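Local coordinates for BH2092 protein (Bacillus halodurans, PDB 3NHV), which is of unknown function but carries a rhodanese-like domain, a fold whose active members transfer sulfane sulfur, at residues K71-T77 with G98-L104; Y78-P82 with L104-Y110; E109-K113 with A124-F129. One frame throughout, in Å; residues are numbered along the deposited sequence.

Overall arrangement
Followed from the N terminus, the three contacts trace how a beta-alpha-beta unit is closed and then extended. Interaction 1 pairs strand 74-78 with strand 100-105 after the crossover through helix 86-96. Interaction 2 crosses it, because their segments alternate along the chain: 78-82, the loop leaving the first strand, meets the turn that carries the second strand into helix 107-113, and L104 belongs to both contacts. Interaction 3 starts where interaction 2 ends, on E109 and Y110, and closes the loop that brings A124-F129 back to the same helix. There W80 of interaction 2 packs on the backbone of D127-F129, so sheet, cysteine loop, helix and C-terminal region form one continuous chain of contacts.

Interaction 1: K71-T77 with G98-L104; sequences KEKVIIT and GFRVKEL
Neighbouring parallel strands of a rhodanese-like sheet here close a beta-alpha-beta crossover. Strands 74-77 and 100-104 approach to 4.5 Å at 24°, with I75 beside V101, I76 beside K102 and T77 beside E103. I75 and T77 each use N and O to reach the residues flanking their partner: I75 N to R100 O (2.8 Å), K102 N to I75 O (2.8 Å), T77 N to K102 O (3.1 Å), L104 N to T77 O (2.8 Å). On the helix 86-96 face, V101 CG2 sits against both I75 CG2 (3.8 Å) and T77 CG2 (4.0 Å), closing a triangle of methyls. On the other, I76 CD1 rests on K102 CB (3.9 Å). After the Schellman motif at G98, F99 CD2 lies 3.3 Å from I75 CD1. K71 (m, m) lays CD 3.7 Å from the F99 ring centroid, a CH-pi contact. The helix-covered face is thus apolar at I75 and V101 but polar at T77 (to A87) and E103 (to T88 and K13 of the second subunit), while V101 O turns outward to Y10 of that subunit.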
loop_
_atom_site.group_PDB
_atom_site.type_symbol
_atom_site.label_atom_id
_atom_site.label_comp_id
_atom_site.label_asym_id
_atom_site.label_seq_id
_atom_site.Cartn_x
_atom_site.Cartn_y
_atom_site.Cartn_z
ATOM N N LYS B 71 10.370 -22.984 -14.060
ATOM C CA LYS B 71 10.436 -21.657 -14.669
ATOM C C LYS B 71 9.217 -21.417 -15.553
ATOM O O LYS B 71 9.017 -20.311 -16.054
ATOM C CB LYS B 71 11.692 -21.519 -15.538
ATOM C CG LYS B 71 13.020 -21.545 -14.791
ATOM C CD LYS B 71 13.397 -20.181 -14.248
ATOM C CE LYS B 71 14.775 -20.203 -13.590
ATOM N NZ LYS B 71 15.874 -20.594 -14.528
ATOM N N GLU B 72 8.413 -22.454 -15.760
ATOM C CA GLU B 72 7.228 -22.324 -16.598
ATOM C C GLU B 72 6.065 -21.739 -15.821
ATOM O O GLU B 72 5.095 -21.257 -16.402
ATOM C CB GLU B 72 6.813 -23.682 -17.161
ATOM C CG GLU B 72 7.754 -24.249 -18.203
ATOM C CD GLU B 72 8.127 -23.232 -19.272
ATOM O OE1 GLU B 72 9.120 -22.492 -19.067
ATOM O OE2 GLU B 72 7.422 -23.160 -20.309
ATOM N N LYS B 73 6.167 -21.797 -14.500
ATOM C CA LYS B 73 5.119 -21.284 -13.631
ATOM C C LYS B 73 5.404 -19.842 -13.232
ATOM O O LYS B 73 6.340 -19.224 -13.740
ATOM C CB LYS B 73 5.021 -22.159 -12.391
ATOM C CG LYS B 73 4.690 -23.604 -12.697
ATOM C CD LYS B 73 4.640 -24.407 -11.426
ATOM C CE LYS B 73 3.995 -25.755 -11.643
ATOM N NZ LYS B 73 3.897 -26.466 -10.338
ATOM N N VAL B 74 4.590 -19.296 -12.334
ATOM C CA VAL B 74 4.796 -17.925 -11.871
ATOM C C VAL B 74 4.945 -17.925 -10.358
ATOM O O VAL B 74 4.186 -18.593 -9.665
ATOM C CB VAL B 74 3.617 -17.009 -12.242
ATOM C CG1 VAL B 74 3.878 -15.611 -11.702
ATOM C CG2 VAL B 74 3.439 -16.960 -13.759
ATOM N N ILE B 75 5.929 -17.188 -9.849
ATOM C CA ILE B 75 6.163 -17.110 -8.405
ATOM C C ILE B 75 5.389 -15.936 -7.785
ATOM O O ILE B 75 5.415 -14.818 -8.303
ATOM C CB ILE B 75 7.693 -16.951 -8.073
ATOM C CG1 ILE B 75 8.442 -18.251 -8.358
ATOM C CG2 ILE B 75 7.895 -16.621 -6.601
ATOM C CD1 ILE B 75 8.632 -18.546 -9.815
ATOM N N ILE B 76 4.695 -16.215 -6.684
ATOM C CA ILE B 76 3.914 -15.214 -5.965
ATOM C C ILE B 76 4.522 -15.102 -4.574
ATOM O O ILE B 76 4.464 -16.046 -3.796
ATOM C CB ILE B 76 2.425 -15.634 -5.809
ATOM C CG1 ILE B 76 1.826 -15.990 -7.170
ATOM C CG2 ILE B 76 1.622 -14.489 -5.180
ATOM C CD1 ILE B 76 1.678 -14.813 -8.108
ATOM N N THR B 77 5.103 -13.950 -4.261
ATOM C CA THR B 77 5.721 -13.761 -2.958
ATOM C C THR B 77 4.815 -12.995 -2.021
ATOM O O THR B 77 4.036 -12.156 -2.459
ATOM C CB THR B 77 7.036 -12.972 -3.081
ATOM O OG1 THR B 77 6.752 -11.662 -3.587
ATOM C CG2 THR B 77 7.994 -13.674 -4.038
ATOM N N GLY B 98 15.890 -15.474 -13.127
ATOM C CA GLY B 98 15.206 -15.825 -14.366
ATOM C C GLY B 98 13.740 -16.224 -14.246
ATOM O O GLY B 98 13.121 -16.574 -15.247
ATOM N N PHE B 99 13.184 -16.174 -13.036
ATOM C CA PHE B 99 11.785 -16.525 -12.796
ATOM C C PHE B 99 10.794 -15.398 -13.108
ATOM O O PHE B 99 11.146 -14.218 -13.086
ATOM C CB PHE B 99 11.577 -16.933 -11.331
ATOM C CG PHE B 99 12.034 -18.326 -11.005
ATOM C CD1 PHE B 99 13.168 -18.541 -10.224
ATOM C CD2 PHE B 99 11.325 -19.427 -11.473
ATOM C CE1 PHE B 99 13.586 -19.836 -9.920
ATOM C CE2 PHE B 99 11.733 -20.720 -11.177
ATOM C CZ PHE B 99 12.865 -20.925 -10.399
ATOM N N ARG B 100 9.551 -15.777 -13.408
ATOM C CA ARG B 100 8.480 -14.805 -13.654
ATOM C C ARG B 100 7.873 -14.693 -12.255
ATOM O O ARG B 100 7.608 -15.713 -11.606
ATOM C CB ARG B 100 7.452 -15.356 -14.647
ATOM C CG ARG B 100 8.000 -15.625 -16.054
ATOM C CD ARG B 100 8.094 -14.355 -16.891
ATOM N NE ARG B 100 8.718 -14.595 -18.191
ATOM C CZ ARG B 100 8.457 -13.884 -19.288
ATOM N NH1 ARG B 100 7.575 -12.892 -19.240
ATOM N NH2 ARG B 100 9.074 -14.160 -20.434
ATOM N N VAL B 101 7.655 -13.470 -11.790
ATOM C CA VAL B 101 7.159 -13.291 -10.438
ATOM C C VAL B 101 6.263 -12.076 -10.244
ATOM O O VAL B 101 6.366 -11.100 -10.982
ATOM C CB VAL B 101 8.356 -13.168 -9.478
ATOM C CG1 VAL B 101 9.169 -11.943 -9.855
ATOM C CG2 VAL B 101 7.886 -13.078 -8.031
ATOM N N LYS B 102 5.404 -12.162 -9.229
ATOM C CA LYS B 102 4.472 -11.103 -8.845
ATOM C C LYS B 102 4.436 -11.101 -7.316
ATOM O O LYS B 102 4.586 -12.157 -6.696
ATOM C CB LYS B 102 3.054 -11.389 -9.367
ATOM C CG LYS B 102 2.911 -11.451 -10.881
ATOM C CD LYS B 102 1.444 -11.542 -11.303
ATOM C CE LYS B 102 1.296 -11.301 -12.808
ATOM N NZ LYS B 102 -0.070 -10.829 -13.192
ATOM N N GLU B 103 4.244 -9.931 -6.707
ATOM C CA GLU B 103 4.169 -9.845 -5.248
ATOM C C GLU B 103 2.715 -9.698 -4.837
ATOM O O GLU B 103 1.921 -9.081 -5.549
ATOM C CB GLU B 103 4.975 -8.653 -4.718
ATOM C CG GLU B 103 4.441 -7.288 -5.133
ATOM C CD GLU B 103 5.359 -6.141 -4.729
ATOM O OE1 GLU B 103 5.684 -6.026 -3.524
ATOM O OE2 GLU B 103 5.752 -5.354 -5.617
ATOM N N LEU B 104 2.378 -10.275 -3.688
ATOM C CA LEU B 104 1.022 -10.231 -3.158
ATOM C C LEU B 104 0.840 -9.027 -2.241
ATOM O O LEU B 104 1.482 -8.942 -1.193
ATOM C CB LEU B 104 0.731 -11.503 -2.364
ATOM C CG LEU B 104 -0.659 -11.579 -1.740
ATOM C CD1 LEU B 104 -1.694 -11.784 -2.836
ATOM C CD2 LEU B 104 -0.727 -12.724 -0.747
#

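Interaction 2: Y78-P82 with L104-Y110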
loop_
_atom_site.group_PDB
_atom_site.type_symbol
_atom_site.label_atom_id
_atom_site.label_comp_id
_atom_site.label_asym_id
_atom_site.label_seq_id
_atom_site.Cartn_x
_atom_site.Cartn_y
_atom_site.Cartn_z
ATOM N N TYR B 78 4.909 -13.280 -0.728
ATOM C CA TYR B 78 4.109 -12.545 0.236
ATOM C C TYR B 78 4.846 -12.436 1.563
ATOM O O TYR B 78 5.530 -13.370 1.986
ATOM C CB TYR B 78 2.728 -13.195 0.416
ATOM C CG TYR B 78 2.683 -14.408 1.318
ATOM C CD1 TYR B 78 2.666 -14.272 2.702
ATOM C CD2 TYR B 78 2.630 -15.692 0.783
ATOM C CE1 TYR B 78 2.589 -15.380 3.527
ATOM C CE2 TYR B 78 2.553 -16.807 1.598
ATOM C CZ TYR B 78 2.531 -16.648 2.969
ATOM O OH TYR B 78 2.426 -17.756 3.779
ATOM N N CYS B 79 4.731 -11.269 2.190
ATOM C CA CYS B 79 5.360 -10.999 3.475
ATOM C C CYS B 79 4.232 -10.800 4.479
ATOM O O CYS B 79 3.131 -11.294 4.272
ATOM C CB CYS B 79 6.239 -9.741 3.400
ATOM S SG CYS B 79 6.881 -9.198 5.029
ATOM N N TRP B 80 4.490 -10.079 5.561
ATOM C CA TRP B 80 3.461 -9.860 6.558
ATOM C C TRP B 80 2.292 -9.051 6.043
ATOM O O TRP B 80 1.152 -9.505 6.106
ATOM C CB TRP B 80 4.036 -9.177 7.793
ATOM C CG TRP B 80 4.891 -10.081 8.600
ATOM C CD1 TRP B 80 6.235 -10.279 8.463
ATOM C CD2 TRP B 80 4.460 -10.951 9.649
ATOM N NE1 TRP B 80 6.668 -11.221 9.365
ATOM C CE2 TRP B 80 5.598 -11.652 10.105
ATOM C CE3 TRP B 80 3.221 -11.214 10.245
ATOM C CZ2 TRP B 80 5.539 -12.591 11.135
ATOM C CZ3 TRP B 80 3.160 -12.153 11.274
ATOM C CH2 TRP B 80 4.314 -12.831 11.705
ATOM N N GLY B 81 2.574 -7.855 5.535
ATOM C CA GLY B 81 1.513 -7.000 5.028
ATOM C C GLY B 81 1.978 -5.730 4.326
ATOM O O GLY B 81 3.123 -5.642 3.877
ATOM N N PRO B 82 1.100 -4.716 4.233
ATOM C CA PRO B 82 1.336 -3.413 3.596
ATOM C C PRO B 82 2.611 -2.697 4.022
ATOM O O PRO B 82 3.266 -2.040 3.218
ATOM C CB PRO B 82 0.099 -2.606 3.988
ATOM C CG PRO B 82 -0.947 -3.639 4.112
ATOM C CD PRO B 82 -0.241 -4.754 4.842
ATOM N N LEU B 104 2.378 -10.275 -3.688
ATOM C CA LEU B 104 1.022 -10.231 -3.158
ATOM C C LEU B 104 0.840 -9.027 -2.241
ATOM O O LEU B 104 1.482 -8.942 -1.193
ATOM C CB LEU B 104 0.731 -11.503 -2.364
ATOM C CG LEU B 104 -0.659 -11.579 -1.740
ATOM C CD1 LEU B 104 -1.694 -11.784 -2.836
ATOM C CD2 LEU B 104 -0.727 -12.724 -0.747
ATOM N N ILE B 105 -0.038 -8.106 -2.631
ATOM C CA ILE B 105 -0.314 -6.924 -1.818
ATOM C C ILE B 105 -1.257 -7.319 -0.683
ATOM O O ILE B 105 -2.243 -8.029 -0.898
ATOM C CB ILE B 105 -0.992 -5.803 -2.644
ATOM C CG1 ILE B 105 -2.309 -6.304 -3.230
ATOM C CG2 ILE B 105 -0.077 -5.354 -3.763
ATOM C CD1 ILE B 105 -3.177 -5.203 -3.814
ATOM N N GLY B 106 -0.949 -6.859 0.524
ATOM C CA GLY B 106 -1.782 -7.184 1.667
ATOM C C GLY B 106 -1.124 -8.241 2.535
ATOM O O GLY B 106 -1.383 -8.331 3.738
ATOM N N GLY B 107 -0.265 -9.047 1.920
ATOM C CA GLY B 107 0.423 -10.088 2.660
ATOM C C GLY B 107 -0.546 -11.039 3.334
ATOM O O GLY B 107 -1.704 -11.154 2.928
ATOM N N ILE B 108 -0.077 -11.720 4.374
ATOM C CA ILE B 108 -0.906 -12.670 5.089
ATOM C C ILE B 108 -1.835 -11.927 6.032
ATOM O O ILE B 108 -2.864 -12.447 6.451
ATOM C CB ILE B 108 -0.037 -13.672 5.888
ATOM C CG1 ILE B 108 -0.911 -14.801 6.444
ATOM C CG2 ILE B 108 0.698 -12.950 7.010
ATOM C CD1 ILE B 108 -0.115 -15.947 7.053
ATOM N N GLU B 109 -1.466 -10.699 6.362
ATOM C CA GLU B 109 -2.290 -9.907 7.238
ATOM C C GLU B 109 -3.687 -9.751 6.640
ATOM O O GLU B 109 -4.678 -10.127 7.255
ATOM C CB GLU B 109 -1.676 -8.534 7.453
ATOM C CG GLU B 109 -2.598 -7.619 8.212
ATOM C CD GLU B 109 -2.102 -6.202 8.263
ATOM O OE1 GLU B 109 -2.899 -5.326 8.654
ATOM O OE2 GLU B 109 -0.920 -5.969 7.918
ATOM N N TYR B 110 -3.776 -9.207 5.435
ATOM C CA TYR B 110 -5.080 -9.025 4.824
ATOM C C TYR B 110 -5.694 -10.318 4.304
ATOM O O TYR B 110 -6.889 -10.374 4.019
ATOM C CB TYR B 110 -5.003 -7.952 3.734
ATOM C CG TYR B 110 -5.224 -6.558 4.292
ATOM C CD1 TYR B 110 -6.516 -6.021 4.389
ATOM C CD2 TYR B 110 -4.159 -5.803 4.800
ATOM C CE1 TYR B 110 -6.741 -4.774 4.983
ATOM C CE2 TYR B 110 -4.379 -4.553 5.397
ATOM C CZ TYR B 110 -5.671 -4.052 5.484
ATOM O OH TYR B 110 -5.897 -2.838 6.087
#
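Neither segment is regular throughout. L104 to G107 form a type II beta turn, with G106 at positive phi (104°), and the chain then enters helix 107-113, where Y110 N bonds back to G106 O at 3.1 Å. Y78 ends strand 74-78, and C79-P82 continue as a loop that lies against this entry and offers it carbonyls: I108 N donates to C79 O at 3.2 Å and E109 N to W80 O at 2.9 Å. Such proximity is possible because the backbones meet at glycines. The CA atoms of G81 and G107 are 4.0 Å apart, and a CB on G107 would collide with W80 O. G81 CA also makes a CA-H...O contact with G106 O at 3.4 Å.

Side chains close the ends. Y78 lays CB on L104 CD2 (3.7 Å) and CE1 on I108 CB (3.9 Å); P82 packs CG on Y110 CE2 (3.8 Å). The CA-to-CB bond of C79 points away from 104-110; its SG forms a disulfide with C84. By its position this loop probably corresponds to the one that in active rhodaneses holds the catalytic cysteine, though activity here is unproven. Strands 74-78 and 100-105 feed the two segments side by side, L104 reaches helix 20-28, and at the far end Y110 of the second subunit packs on P82.

Interaction 3: E109-K113 with A124-F129; sequences EYWRK and AKADLF
E109-K113, the end of helix 107-113, has its last turn closed by K113 N to E109 O at 3.1 Å and receives the returning chain A124-F129 on the side of R112, whose CA-to-CB bond points toward it. A124 and K125 finish a short 3-10 segment; A124 O comes within 3.2 Å of R112 NH2. The chain then extends through A126 (phi/psi -64/164°) and D127 (-64/146°), which brings two consecutive carbonyls to the arginine: R112 NH2 donates to A126 O at 3.2 Å and R112 NH1 to D127 O at 3.0 Å, both near the guanidinium plane. For this R112 adopts m, t, p with chi4 at -170°. The arginine thereby fastens the C-terminal region to the helix that follows strand 100-105, the last strand in the chain of this rhodanese-like fold. L128 (t, p) comes next, closest to the helix by CA spacing, 6.1 Å from E109. Its CD1 lies over one face of the guanidinium, 3.8 Å from R112 NH1, and 4.1 Å from E109 CG, while its CD2 is 4.3 Å from K113 CE. F129 (chi1 m) brings CE2 to 3.5 Å from E109 OE1, an oxygen already held by a salt bridge to K113 NZ (2.9 Å) and a hydrogen bond from Y110 of the second subunit.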
loop_
_atom_site.group_PDB
_atom_site.type_symbol
_atom_site.label_atom_id
_atom_site.label_comp_id
_atom_site.label_asym_id
_atom_site.label_seq_id
_atom_site.Cartn_x
_atom_site.Cartn_y
_atom_site.Cartn_z
ATOM N N GLU B 109 -1.466 -10.699 6.362
ATOM C CA GLU B 109 -2.290 -9.907 7.238
ATOM C C GLU B 109 -3.687 -9.751 6.640
ATOM O O GLU B 109 -4.678 -10.127 7.255
ATOM C CB GLU B 109 -1.676 -8.534 7.453
ATOM C CG GLU B 109 -2.598 -7.619 8.212
ATOM C CD GLU B 109 -2.102 -6.202 8.263
ATOM O OE1 GLU B 109 -2.899 -5.326 8.654
ATOM O OE2 GLU B 109 -0.920 -5.969 7.918
ATOM N N TYR B 110 -3.776 -9.207 5.435
ATOM C CA TYR B 110 -5.080 -9.025 4.824
ATOM C C TYR B 110 -5.694 -10.318 4.304
ATOM O O TYR B 110 -6.889 -10.374 4.019
ATOM C CB TYR B 110 -5.003 -7.952 3.734
ATOM C CG TYR B 110 -5.224 -6.558 4.292
ATOM C CD1 TYR B 110 -6.516 -6.021 4.389
ATOM C CD2 TYR B 110 -4.159 -5.803 4.800
ATOM C CE1 TYR B 110 -6.741 -4.774 4.983
ATOM C CE2 TYR B 110 -4.379 -4.553 5.397
ATOM C CZ TYR B 110 -5.671 -4.052 5.484
ATOM O OH TYR B 110 -5.897 -2.838 6.087
ATOM N N TRP B 111 -4.887 -11.367 4.198
ATOM C CA TRP B 111 -5.400 -12.652 3.742
ATOM C C TRP B 111 -6.297 -13.203 4.839
ATOM O O TRP B 111 -7.381 -13.733 4.575
ATOM C CB TRP B 111 -4.257 -13.624 3.471
ATOM C CG TRP B 111 -4.727 -15.012 3.298
ATOM C CD1 TRP B 111 -4.913 -15.940 4.280
ATOM C CD2 TRP B 111 -5.160 -15.623 2.078
ATOM N NE1 TRP B 111 -5.439 -17.090 3.749
ATOM C CE2 TRP B 111 -5.601 -16.925 2.401
ATOM C CE3 TRP B 111 -5.221 -15.195 0.747
ATOM C CZ2 TRP B 111 -6.098 -17.807 1.436
ATOM C CZ3 TRP B 111 -5.716 -16.072 -0.216
ATOM C CH2 TRP B 111 -6.148 -17.363 0.134
ATOM N N ARG B 112 -5.834 -13.065 6.076
ATOM C CA ARG B 112 -6.586 -13.531 7.227
ATOM C C ARG B 112 -7.758 -12.588 7.509
ATOM O O ARG B 112 -8.850 -13.042 7.830
ATOM C CB ARG B 112 -5.659 -13.639 8.447
ATOM C CG ARG B 112 -4.570 -14.705 8.316
ATOM C CD ARG B 112 -3.528 -14.559 9.409
ATOM N NE ARG B 112 -4.110 -14.757 10.731
ATOM C CZ ARG B 112 -3.489 -14.502 11.880
ATOM N NH1 ARG B 112 -2.248 -14.034 11.891
ATOM N NH2 ARG B 112 -4.116 -14.720 13.025
ATOM N N LYS B 113 -7.542 -11.282 7.377
ATOM C CA LYS B 113 -8.626 -10.326 7.602
ATOM C C LYS B 113 -9.765 -10.593 6.619
ATOM O O LYS B 113 -10.936 -10.469 6.966
ATOM C CB LYS B 113 -8.142 -8.884 7.432
ATOM C CG LYS B 113 -7.431 -8.302 8.651
ATOM C CD LYS B 113 -7.022 -6.852 8.407
ATOM C CE LYS B 113 -6.184 -6.299 9.555
ATOM N NZ LYS B 113 -5.658 -4.920 9.283
ATOM N N ALA B 124 -4.917 -19.748 13.222
ATOM C CA ALA B 124 -5.597 -18.473 13.402
ATOM C C ALA B 124 -5.251 -17.810 14.732
ATOM O O ALA B 124 -5.708 -16.704 15.011
ATOM C CB ALA B 124 -7.104 -18.674 13.298
ATOM N N LYS B 125 -4.447 -18.477 15.555
ATOM C CA LYS B 125 -4.072 -17.909 16.847
ATOM C C LYS B 125 -2.715 -17.227 16.816
ATOM O O LYS B 125 -2.335 -16.534 17.762
ATOM C CB LYS B 125 -4.103 -18.983 17.942
ATOM C CG LYS B 125 -5.494 -19.210 18.527
ATOM C CD LYS B 125 -5.481 -20.091 19.775
ATOM C CE LYS B 125 -6.898 -20.254 20.344
ATOM N NZ LYS B 125 -6.965 -21.184 21.514
ATOM N N ALA B 126 -1.993 -17.410 15.717
ATOM C CA ALA B 126 -0.677 -16.802 15.556
ATOM C C ALA B 126 -0.792 -15.278 15.542
ATOM O O ALA B 126 -1.881 -14.731 15.363
ATOM C CB ALA B 126 -0.043 -17.282 14.266
ATOM N N ASP B 127 0.332 -14.595 15.735
ATOM C CA ASP B 127 0.319 -13.143 15.733
ATOM C C ASP B 127 -0.085 -12.612 14.373
ATOM O O ASP B 127 0.234 -13.202 13.340
ATOM C CB ASP B 127 1.681 -12.584 16.120
ATOM C CG ASP B 127 1.950 -12.714 17.600
ATOM O OD1 ASP B 127 0.979 -12.579 18.381
ATOM O OD2 ASP B 127 3.118 -12.935 17.983
ATOM N N LEU B 128 -0.795 -11.494 14.374
ATOM C CA LEU B 128 -1.252 -10.902 13.134
ATOM C C LEU B 128 -0.206 -9.970 12.555
ATOM O O LEU B 128 -0.035 -9.900 11.344
ATOM C CB LEU B 128 -2.552 -10.141 13.373
ATOM C CG LEU B 128 -3.180 -9.492 12.144
ATOM C CD1 LEU B 128 -3.397 -10.519 11.038
ATOM C CD2 LEU B 128 -4.491 -8.862 12.555
ATOM N N PHE B 129 0.502 -9.263 13.428
ATOM C CA PHE B 129 1.523 -8.327 12.985
ATOM C C PHE B 129 2.936 -8.752 13.380
ATOM O O PHE B 129 3.128 -9.553 14.290
ATOM C CB PHE B 129 1.269 -6.940 13.573
ATOM C CG PHE B 129 -0.099 -6.401 13.310
ATOM C CD1 PHE B 129 -1.115 -6.563 14.245
ATOM C CD2 PHE B 129 -0.367 -5.695 12.141
ATOM C CE1 PHE B 129 -2.388 -6.024 14.024
ATOM C CE2 PHE B 129 -1.629 -5.152 11.905
ATOM C CZ PHE B 129 -2.646 -5.315 12.850
#